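Local coordinates for protein putative oxidoreductase with NAD(P)-binding Rossmann-fold domain (Clostridium difficile, PDB 3UUW) that is a probable NAD(P)-dependent dehydrogenase of the Gfo/Idh/MocA family, its Rossmann-type domain consistent with nucleotide binding and its substrate not established, at residues G290-C293 with I294-Q297; E108-E111 with L112-K116; F191-D194 with N195-I199; H73-T76 with E77-Y80. One frame throughout, in Å; residues are numbered along the deposited sequence.

Interaction 1: residues G290-C293 with I294-Q297; sequences GEEC and IKAQ
Glu292 and Lys295 show how a salt bridge can span the entry to a helix. Their side chains run side by side and point the same way; NZ of Lys295 comes to OE2 of Glu292 at 3.1 Å, on the syn side of the carboxylate and 21° out of its plane. The lysine chain starts between its backbone N and carbonyl carbon (chi1 66°) and then stays extended, which carries the ammonium back over the preceding turn. OE1 of Glu292 has a second cation, Arg127, so the carboxylate has two cationic partners, which would probably favour its ionised form.

Among the backbone bonds, the carbonyl O of Glu291 receives N of Ile294 at 3.0 Å and, weakly, N of Lys295. These belong to a helical turn over residues 291-293 that leads, through Ile294 at the N-cap position, into helix 295-305. Water takes over where direct bonds lapse: one molecule links O of Glu292 (2.8 Å) to N of Ala296, and another joins O of Cys293 to OE1 of Gln297.

The apolar pair is CB of Cys293 with CG2 of Ile294, 4.2 Å. CG1 and CD1 of Ile294 make van der Waals contact with a carboxylate oxygen, OE1 of Glu291, both at 3.5 Å, the side chains crossing at about a right angle. That OE1 forms a salt bridge with Arg298, while Ile294 also packs on Val103 of helix 103-116.

Interaction 2: residues E108-E111 with L112-K116; sequences ELIE and LSTKK
The carbonyl O of Ile110 is gripped by two donors, OG of Ser113 at 2.7 Å and N of Thr114 at 3.0 Å. The amide bond is the ordinary i to i+4 link of an alpha-helix, whereas the hydroxyl approaches with a C=O...donor angle of 122°, tilted 23° from the carbonyl plane. Ser113 reaches back because its OG stands between its own backbone N and carbonyl carbon (chi1 78°), a setting that turns the hydroxyl toward the previous turn.

Thr114 adopts the same first-torsion setting. A single water donates to OG1 of Thr114 at 2.7 Å and to OE1 of Glu111 at 2.8 Å, bridging two side chains that cross obliquely. The Glu111 chain bends about its CB-CG bond (chi2), bringing OE1 to the water, and the methyl CG2 of Thr114 lies 3.3 Å from O of Ile110.

Helix 103-116 is the crossover helix of the beta-alpha-beta unit between strands 92-95 and 120-122 of the Rossmann-type domain. Leu109 faces Tyr80 and Ile83 of helix 79-88 as well as Leu120, and Leu112 reaches Leu87 of the same neighbouring helix. Ser113 is buried and touches Leu120; its hydroxyl proton goes to the helix's own carbonyl, which satisfies the donor without an outside partner.

Interaction 3: residues F191-D194 with N195-I199; sequences FLTD and NKNLI
Thr193 and Asn197 lock the end of a hairpin through their side chains. OG1 of Thr193 donates to OD1 of Asn197 at 2.9 Å and accepts from N of Asn197 at 2.9 Å, so one hydroxyl is used in both senses. The amide oxygen is met from above its carbonyl plane, with a C=O...donor angle of 100°. This grip depends on OG1 lying between the backbone N and carbonyl carbon of Thr193 (chi1 65°); CG2 then falls anti to the carbonyl carbon and meets CG1 of Ile199 at 3.7 Å.

Leu192 and Leu198 form a non-hydrogen-bonded antiparallel pair. With CG of Leu192 anti to its carbonyl carbon and that of Leu198 anti to its backbone N (chi1 -179°), CD2 of the former and CD1 of the latter come together at 4.2 Å.

N of Lys196 on O of Thr193, 2.9 Å, closes a type I turn; Lys196, at positive phi, is the bulge residue and N of Thr193 bonds to O of Asn197, making a 3:5 hairpin with a G1 bulge. NZ of Lys196 shares a water with O of Thr193. Beyond the leucine pair, N of Ile199 bonds to O of Phe191.

The hairpin joins strands 184-192 and 198-206 of the large mixed sheet. Phe160 at the start of helix 160-179 packs on both leucines, and Asn197 ND2 bonds to Val158 and Asn157 in the loop before that helix.

Interaction 4: residues H73-T76 with E77-Y80; sequences HSST and ETHY
The backbone turns from an extended course at Ser74 and Ser75 into helical angles from Thr76 onward, with N of Thr78 bonded to O of Ser75 at 2.9 Å and N of His79 to O of Thr76 at 3.1 Å. OG1 of Thr78 likewise donates to that O of Ser75 at 2.7 Å, in the carbonyl plane and on a lone pair, while the amide stands above that plane. Since OG1 also accepts from OG of Ser74 (2.7 Å), the hydroxyls form a short relay that ends on the backbone.

The turn links strand 69-72 to helix 79-88 in the Rossmann-type domain, and Ser74 lies near, without touching, a GxGxxA-like glycine segment, which may place the turn close to the nucleotide site.

His79 folds its ring back over the turn, with CG anti to its carbonyl carbon (chi1 -72°). NE2 donates to O of Ser74 at 3.0 Å, the oxygen lying 15° out of the ring plane. A CH-pi contact covers one face, where CA of Thr76 stands 3.7 Å from the ring centroid, almost on the normal. With ND1 bonded to O of Leu99, both ring nitrogens are engaged and the rotation of the imidazole is fixed.

In the fold
Followed from the N terminus, the four contacts come in series, none nesting in or crossing another. Interaction 4 makes the turn from strand 69-72 into helix 79-88, and interaction 2 lies within helix 103-116 of the same Rossmann-type domain; OH of Tyr80 and OE1 of Glu108 join them by a probable hydrogen bond of 2.6 Å. Interaction 3 closes the hairpin between strands 184-192 and 198-206, its centre about 36 Å from that of interaction 2. Near the C terminus, interaction 1 opens helix 295-305 and returns to the Rossmann side, where CD1 of Ile294 meets CD1 of Ile110 at 3.7 Å. Its helix also packs against helix 160-179, tying the two domains together.

Interaction 1: residues G290-C293 with I294-Q297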
loop_
_atom_site.group_PDB
_atom_site.type_symbol
_atom_site.label_atom_id
_atom_site.label_comp_id
_atom_site.label_asym_id
_atom_site.label_seq_id
_atom_site.Cartn_x
_atom_site.Cartn_y
_atom_site.Cartn_z
ATOM N N GLY A 290 -10.063 0.818 -39.510
ATOM C CA GLY A 290 -9.857 -0.392 -40.276
ATOM C C GLY A 290 -9.724 -1.610 -39.397
ATOM O O GLY A 290 -10.525 -1.818 -38.496
ATOM N N GLU A 291 -8.725 -2.447 -39.666
ATOM C CA GLU A 291 -8.559 -3.691 -38.918
ATOM C C GLU A 291 -8.390 -3.449 -37.427
ATOM O O GLU A 291 -8.755 -4.298 -36.613
ATOM C CB GLU A 291 -7.378 -4.497 -39.468
ATOM C CG GLU A 291 -7.103 -5.845 -38.776
ATOM C CD GLU A 291 -8.273 -6.837 -38.821
ATOM O OE1 GLU A 291 -9.179 -6.708 -39.696
ATOM O OE2 GLU A 291 -8.252 -7.782 -37.992
ATOM N N GLU A 292 -7.887 -2.281 -37.054
ATOM C CA GLU A 292 -7.750 -1.956 -35.629
ATOM C C GLU A 292 -9.102 -1.977 -34.906
ATOM O O GLU A 292 -9.168 -2.289 -33.719
ATOM C CB GLU A 292 -7.057 -0.603 -35.430
ATOM C CG GLU A 292 -5.600 -0.622 -35.831
ATOM C CD GLU A 292 -4.777 -1.569 -34.966
ATOM O OE1 GLU A 292 -5.059 -1.663 -33.762
ATOM O OE2 GLU A 292 -3.848 -2.221 -35.494
ATOM N N CYS A 293 -10.184 -1.674 -35.622
ATOM C CA CYS A 293 -11.525 -1.656 -35.032
ATOM C C CYS A 293 -12.052 -3.049 -34.694
ATOM O O CYS A 293 -12.954 -3.176 -33.874
ATOM C CB CYS A 293 -12.552 -1.015 -36.000
ATOM S SG CYS A 293 -12.331 0.757 -36.258
ATOM N N ILE A 294 -11.505 -4.079 -35.349
ATOM C CA ILE A 294 -12.089 -5.418 -35.297
ATOM C C ILE A 294 -11.102 -6.533 -35.002
ATOM O O ILE A 294 -11.507 -7.670 -34.899
ATOM C CB ILE A 294 -12.831 -5.740 -36.645
ATOM C CG1 ILE A 294 -11.921 -5.485 -37.864
ATOM C CG2 ILE A 294 -14.075 -4.896 -36.746
ATOM C CD1 ILE A 294 -12.548 -5.921 -39.220
ATOM N N LYS A 295 -9.816 -6.213 -34.826
ATOM C CA LYS A 295 -8.840 -7.287 -34.659
ATOM C C LYS A 295 -9.022 -8.063 -33.353
ATOM O O LYS A 295 -8.864 -9.277 -33.347
ATOM C CB LYS A 295 -7.412 -6.805 -34.837
ATOM C CG LYS A 295 -6.869 -5.870 -33.874
ATOM C CD LYS A 295 -5.348 -5.762 -34.223
ATOM C CE LYS A 295 -4.589 -4.892 -33.318
ATOM N NZ LYS A 295 -3.185 -4.757 -33.842
ATOM N N ALA A 296 -9.335 -7.366 -32.254
ATOM C CA ALA A 296 -9.611 -8.051 -30.994
ATOM C C ALA A 296 -10.878 -8.922 -31.146
ATOM O O ALA A 296 -10.928 -10.088 -30.707
ATOM C CB ALA A 296 -9.780 -7.047 -29.850
ATOM N N GLN A 297 -11.899 -8.371 -31.796
ATOM C CA GLN A 297 -13.139 -9.112 -32.003
ATOM C C GLN A 297 -12.935 -10.371 -32.854
ATOM O O GLN A 297 -13.521 -11.414 -32.575
ATOM C CB GLN A 297 -14.193 -8.220 -32.630
ATOM C CG GLN A 297 -15.589 -8.823 -32.602
ATOM C CD GLN A 297 -16.613 -7.893 -33.210
ATOM O OE1 GLN A 297 -16.272 -6.795 -33.669
ATOM N NE2 GLN A 297 -17.869 -8.335 -33.240
HETATM O O HOH W 1 -9.518 -4.376 -31.907
HETATM O O HOH W 2 -15.047 -4.429 -32.673
HETATM O O HOH W 3 -12.047 -5.501 -32.049
#

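Interaction 2: residues E108-E111 with L112-K116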
loop_
_atom_site.group_PDB
_atom_site.type_symbol
_atom_site.label_atom_id
_atom_site.label_comp_id
_atom_site.label_asym_id
_atom_site.label_seq_id
_atom_site.Cartn_x
_atom_site.Cartn_y
_atom_site.Cartn_z
ATOM N N GLU A 108 -17.873 -4.783 -43.498
ATOM C CA GLU A 108 -18.737 -4.121 -44.463
ATOM C C GLU A 108 -18.864 -2.632 -44.139
ATOM O O GLU A 108 -18.782 -1.785 -45.027
ATOM C CB GLU A 108 -20.120 -4.765 -44.494
ATOM C CG GLU A 108 -21.046 -4.148 -45.543
ATOM C CD GLU A 108 -22.482 -4.591 -45.417
ATOM O OE1 GLU A 108 -22.748 -5.611 -44.746
ATOM O OE2 GLU A 108 -23.354 -3.919 -46.021
ATOM N N LEU A 109 -19.048 -2.326 -42.859
ATOM C CA LEU A 109 -19.160 -0.939 -42.403
ATOM C C LEU A 109 -17.861 -0.166 -42.644
ATOM O O LEU A 109 -17.896 0.980 -43.046
ATOM C CB LEU A 109 -19.563 -0.859 -40.948
ATOM C CG LEU A 109 -20.928 -1.456 -40.561
ATOM C CD1 LEU A 109 -21.066 -1.498 -39.034
ATOM C CD2 LEU A 109 -22.075 -0.666 -41.243
ATOM N N ILE A 110 -16.726 -0.810 -42.398
ATOM C CA ILE A 110 -15.424 -0.178 -42.620
ATOM C C ILE A 110 -15.286 0.222 -44.081
ATOM O O ILE A 110 -14.852 1.353 -44.409
ATOM C CB ILE A 110 -14.247 -1.084 -42.144
ATOM C CG1 ILE A 110 -14.227 -1.136 -40.602
ATOM C CG2 ILE A 110 -12.881 -0.568 -42.706
ATOM C CD1 ILE A 110 -13.482 -2.392 -40.031
ATOM N N GLU A 111 -15.649 -0.683 -44.989
ATOM C CA GLU A 111 -15.525 -0.356 -46.402
ATOM C C GLU A 111 -16.465 0.773 -46.791
ATOM O O GLU A 111 -16.071 1.668 -47.550
ATOM C CB GLU A 111 -15.728 -1.581 -47.284
ATOM C CG GLU A 111 -14.624 -2.614 -47.107
ATOM C CD GLU A 111 -13.221 -2.020 -47.253
ATOM O OE1 GLU A 111 -12.996 -1.271 -48.227
ATOM O OE2 GLU A 111 -12.353 -2.313 -46.389
ATOM N N LEU A 112 -17.677 0.757 -46.266
ATOM C CA LEU A 112 -18.623 1.856 -46.527
ATOM C C LEU A 112 -18.032 3.191 -46.052
ATOM O O LEU A 112 -18.048 4.188 -46.794
ATOM C CB LEU A 112 -19.980 1.582 -45.875
ATOM C CG LEU A 112 -21.066 2.635 -46.089
ATOM C CD1 LEU A 112 -21.308 2.894 -47.570
ATOM C CD2 LEU A 112 -22.373 2.207 -45.387
ATOM N N SER A 113 -17.427 3.201 -44.871
ATOM C CA SER A 113 -16.835 4.431 -44.335
ATOM C C SER A 113 -15.696 4.938 -45.236
ATOM O O SER A 113 -15.607 6.118 -45.546
ATOM C CB SER A 113 -16.363 4.220 -42.886
ATOM O OG SER A 113 -15.117 3.513 -42.811
ATOM N N THR A 114 -14.848 4.038 -45.714
ATOM C CA THR A 114 -13.730 4.468 -46.545
ATOM C C THR A 114 -14.222 4.981 -47.930
ATOM O O THR A 114 -13.696 5.970 -48.451
ATOM C CB THR A 114 -12.664 3.360 -46.650
ATOM O OG1 THR A 114 -13.225 2.206 -47.244
ATOM C CG2 THR A 114 -12.111 3.014 -45.310
ATOM N N LYS A 115 -15.254 4.349 -48.488
ATOM C CA LYS A 115 -15.848 4.816 -49.732
ATOM C C LYS A 115 -16.359 6.253 -49.579
ATOM O O LYS A 115 -16.194 7.080 -50.495
ATOM C CB LYS A 115 -17.018 3.911 -50.115
ATOM C CG LYS A 115 -17.813 4.364 -51.328
ATOM C CD LYS A 115 -19.147 3.630 -51.361
ATOM C CE LYS A 115 -20.058 4.143 -52.457
ATOM N NZ LYS A 115 -21.414 3.531 -52.334
ATOM N N LYS A 116 -16.947 6.556 -48.414
ATOM C CA LYS A 116 -17.540 7.872 -48.155
ATOM C C LYS A 116 -16.527 8.892 -47.620
ATOM O O LYS A 116 -16.873 10.053 -47.391
ATOM C CB LYS A 116 -18.719 7.727 -47.170
ATOM C CG LYS A 116 -19.882 6.851 -47.654
ATOM C CD LYS A 116 -20.680 7.485 -48.758
ATOM C CE LYS A 116 -21.525 8.652 -48.263
ATOM N NZ LYS A 116 -22.189 9.332 -49.408
HETATM O O HOH W 4 -14.107 0.981 -49.500
#

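Interaction 3: residues F191-D194 with N195-I199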
loop_
_atom_site.group_PDB
_atom_site.type_symbol
_atom_site.label_atom_id
_atom_site.label_comp_id
_atom_site.label_asym_id
_atom_site.label_seq_id
_atom_site.Cartn_x
_atom_site.Cartn_y
_atom_site.Cartn_z
ATOM N N PHE A 191 -13.978 -21.357 -18.471
ATOM C CA PHE A 191 -14.863 -22.022 -17.507
ATOM C C PHE A 191 -16.240 -21.397 -17.556
ATOM O O PHE A 191 -16.392 -20.174 -17.375
ATOM C CB PHE A 191 -14.300 -21.936 -16.079
ATOM C CG PHE A 191 -12.871 -22.408 -15.936
ATOM C CD1 PHE A 191 -12.311 -23.339 -16.822
ATOM C CD2 PHE A 191 -12.083 -21.947 -14.876
ATOM C CE1 PHE A 191 -10.990 -23.766 -16.671
ATOM C CE2 PHE A 191 -10.763 -22.383 -14.717
ATOM C CZ PHE A 191 -10.218 -23.291 -15.628
ATOM N N LEU A 192 -17.237 -22.253 -17.772
ATOM C CA LEU A 192 -18.622 -21.848 -17.936
ATOM C C LEU A 192 -19.514 -22.540 -16.940
ATOM O O LEU A 192 -19.220 -23.654 -16.499
ATOM C CB LEU A 192 -19.121 -22.225 -19.343
ATOM C CG LEU A 192 -18.289 -21.721 -20.530
ATOM C CD1 LEU A 192 -18.867 -22.251 -21.864
ATOM C CD2 LEU A 192 -18.185 -20.207 -20.532
ATOM N N THR A 193 -20.615 -21.878 -16.598
ATOM C CA THR A 193 -21.648 -22.494 -15.769
ATOM C C THR A 193 -22.344 -23.564 -16.603
ATOM O O THR A 193 -22.139 -23.656 -17.827
ATOM C CB THR A 193 -22.720 -21.478 -15.318
ATOM O OG1 THR A 193 -23.436 -20.983 -16.463
ATOM C CG2 THR A 193 -22.103 -20.328 -14.550
ATOM N N ASP A 194 -23.160 -24.373 -15.945
ATOM C CA ASP A 194 -23.935 -25.391 -16.644
ATOM C C ASP A 194 -24.788 -24.748 -17.735
ATOM O O ASP A 194 -24.991 -25.339 -18.791
ATOM C CB ASP A 194 -24.824 -26.178 -15.671
ATOM C CG ASP A 194 -24.023 -27.096 -14.749
ATOM O OD1 ASP A 194 -24.633 -27.715 -13.849
ATOM O OD2 ASP A 194 -22.788 -27.202 -14.922
ATOM N N ASN A 195 -25.279 -23.539 -17.472
ATOM C CA ASN A 195 -26.105 -22.802 -18.436
ATOM C C ASN A 195 -25.302 -21.943 -19.415
ATOM O O ASN A 195 -25.858 -21.034 -20.023
ATOM C CB ASN A 195 -27.135 -21.931 -17.702
ATOM C CG ASN A 195 -28.234 -22.753 -17.046
ATOM O OD1 ASN A 195 -28.560 -23.853 -17.495
ATOM N ND2 ASN A 195 -28.822 -22.213 -15.982
ATOM N N LYS A 196 -24.008 -22.236 -19.562
ATOM C CA LYS A 196 -23.127 -21.546 -20.520
ATOM C C LYS A 196 -22.841 -20.065 -20.258
ATOM O O LYS A 196 -22.520 -19.315 -21.197
ATOM C CB LYS A 196 -23.621 -21.755 -21.969
ATOM C CG LYS A 196 -23.046 -22.980 -22.667
ATOM C CD LYS A 196 -23.175 -24.232 -21.842
ATOM C CE LYS A 196 -22.625 -25.436 -22.578
ATOM N NZ LYS A 196 -22.744 -26.660 -21.746
ATOM N N ASN A 197 -22.921 -19.649 -18.996
ATOM C CA ASN A 197 -22.540 -18.290 -18.615
ATOM C C ASN A 197 -21.027 -18.286 -18.312
ATOM O O ASN A 197 -20.499 -19.280 -17.805
ATOM C CB ASN A 197 -23.303 -17.836 -17.382
ATOM C CG ASN A 197 -24.791 -18.124 -17.474
ATOM O OD1 ASN A 197 -25.337 -18.812 -16.627
ATOM N ND2 ASN A 197 -25.440 -17.639 -18.531
ATOM N N LEU A 198 -20.350 -17.174 -18.593
ATOM C CA LEU A 198 -18.918 -17.056 -18.338
ATOM C C LEU A 198 -18.596 -16.930 -16.857
ATOM O O LEU A 198 -19.119 -16.043 -16.168
ATOM C CB LEU A 198 -18.340 -15.824 -19.053
ATOM C CG LEU A 198 -16.822 -15.597 -18.892
ATOM C CD1 LEU A 198 -16.046 -16.756 -19.487
ATOM C CD2 LEU A 198 -16.398 -14.291 -19.532
ATOM N N ILE A 199 -17.724 -17.807 -16.376
ATOM C CA ILE A 199 -17.170 -17.699 -15.014
ATOM C C ILE A 199 -15.755 -17.110 -15.074
ATOM O O ILE A 199 -15.445 -16.098 -14.438
ATOM C CB ILE A 199 -17.070 -19.070 -14.304
ATOM C CG1 ILE A 199 -18.438 -19.735 -14.134
ATOM C CG2 ILE A 199 -16.385 -18.902 -12.920
ATOM C CD1 ILE A 199 -18.353 -21.172 -13.682
HETATM O O HOH W 5 -20.900 -25.537 -19.480
#

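Interaction 4: residues H73-T76 with E77-Y80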
loop_
_atom_site.group_PDB
_atom_site.type_symbol
_atom_site.label_atom_id
_atom_site.label_comp_id
_atom_site.label_asym_id
_atom_site.label_seq_id
_atom_site.Cartn_x
_atom_site.Cartn_y
_atom_site.Cartn_z
ATOM N N HIS A 73 -24.054 5.377 -28.911
ATOM C CA HIS A 73 -23.898 4.594 -27.678
ATOM C C HIS A 73 -25.051 3.642 -27.507
ATOM O O HIS A 73 -25.482 3.383 -26.392
ATOM C CB HIS A 73 -23.776 5.525 -26.453
ATOM C CG HIS A 73 -22.785 6.629 -26.632
ATOM N ND1 HIS A 73 -21.426 6.409 -26.736
ATOM C CD2 HIS A 73 -22.957 7.965 -26.743
ATOM C CE1 HIS A 73 -20.810 7.560 -26.920
ATOM N NE2 HIS A 73 -21.713 8.524 -26.924
ATOM N N SER A 74 -25.533 3.101 -28.618
ATOM C CA SER A 74 -26.657 2.146 -28.607
ATOM C C SER A 74 -26.197 0.711 -28.365
ATOM O O SER A 74 -25.006 0.416 -28.330
ATOM C CB SER A 74 -27.430 2.231 -29.926
ATOM O OG SER A 74 -26.656 1.740 -31.004
ATOM N N SER A 75 -27.159 -0.191 -28.195
ATOM C CA SER A 75 -26.851 -1.581 -27.941
ATOM C C SER A 75 -26.114 -2.175 -29.120
ATOM O O SER A 75 -26.404 -1.842 -30.265
ATOM C CB SER A 75 -28.127 -2.383 -27.722
ATOM O OG SER A 75 -28.901 -2.443 -28.908
ATOM N N THR A 76 -25.209 -3.099 -28.827
ATOM C CA THR A 76 -24.393 -3.731 -29.853
ATOM C C THR A 76 -25.198 -4.254 -31.037
ATOM O O THR A 76 -24.797 -4.098 -32.176
ATOM C CB THR A 76 -23.609 -4.900 -29.264
ATOM O OG1 THR A 76 -22.765 -4.414 -28.222
ATOM C CG2 THR A 76 -22.766 -5.585 -30.330
ATOM N N GLU A 77 -26.348 -4.867 -30.773
ATOM C CA GLU A 77 -27.135 -5.455 -31.858
ATOM C C GLU A 77 -27.700 -4.429 -32.856
ATOM O O GLU A 77 -27.993 -4.780 -33.975
ATOM C CB GLU A 77 -28.266 -6.333 -31.311
ATOM C CG GLU A 77 -29.387 -5.570 -30.627
ATOM C CD GLU A 77 -30.495 -6.485 -30.122
ATOM O OE1 GLU A 77 -30.701 -7.565 -30.717
ATOM O OE2 GLU A 77 -31.171 -6.120 -29.134
ATOM N N THR A 78 -27.838 -3.174 -32.440
ATOM C CA THR A 78 -28.370 -2.131 -33.312
ATOM C C THR A 78 -27.271 -1.404 -34.087
ATOM O O THR A 78 -27.557 -0.608 -34.973
ATOM C CB THR A 78 -29.171 -1.072 -32.503
ATOM O OG1 THR A 78 -28.296 -0.373 -31.611
ATOM C CG2 THR A 78 -30.282 -1.727 -31.710
ATOM N N HIS A 79 -26.013 -1.660 -33.756
ATOM C CA HIS A 79 -24.927 -0.920 -34.431
ATOM C C HIS A 79 -24.953 -1.032 -35.949
ATOM O O HIS A 79 -24.844 -0.025 -36.647
ATOM C CB HIS A 79 -23.567 -1.415 -33.956
ATOM C CG HIS A 79 -23.215 -1.020 -32.558
ATOM N ND1 HIS A 79 -21.980 -1.294 -32.014
ATOM C CD2 HIS A 79 -23.909 -0.359 -31.599
ATOM C CE1 HIS A 79 -21.939 -0.851 -30.769
ATOM N NE2 HIS A 79 -23.096 -0.277 -30.492
ATOM N N TYR A 80 -25.036 -2.247 -36.462
ATOM C CA TYR A 80 -24.936 -2.497 -37.904
ATOM C C TYR A 80 -25.938 -1.685 -38.715
ATOM O O TYR A 80 -25.554 -0.963 -39.622
ATOM C CB TYR A 80 -25.031 -3.995 -38.193
ATOM C CG TYR A 80 -25.042 -4.395 -39.660
ATOM C CD1 TYR A 80 -23.940 -4.157 -40.486
ATOM C CD2 TYR A 80 -26.140 -5.039 -40.210
ATOM C CE1 TYR A 80 -23.941 -4.535 -41.806
ATOM C CE2 TYR A 80 -26.158 -5.413 -41.528
ATOM C CZ TYR A 80 -25.060 -5.166 -42.326
ATOM O OH TYR A 80 -25.102 -5.555 -43.628
HETATM O O HOH W 6 -24.633 -4.841 -34.945
#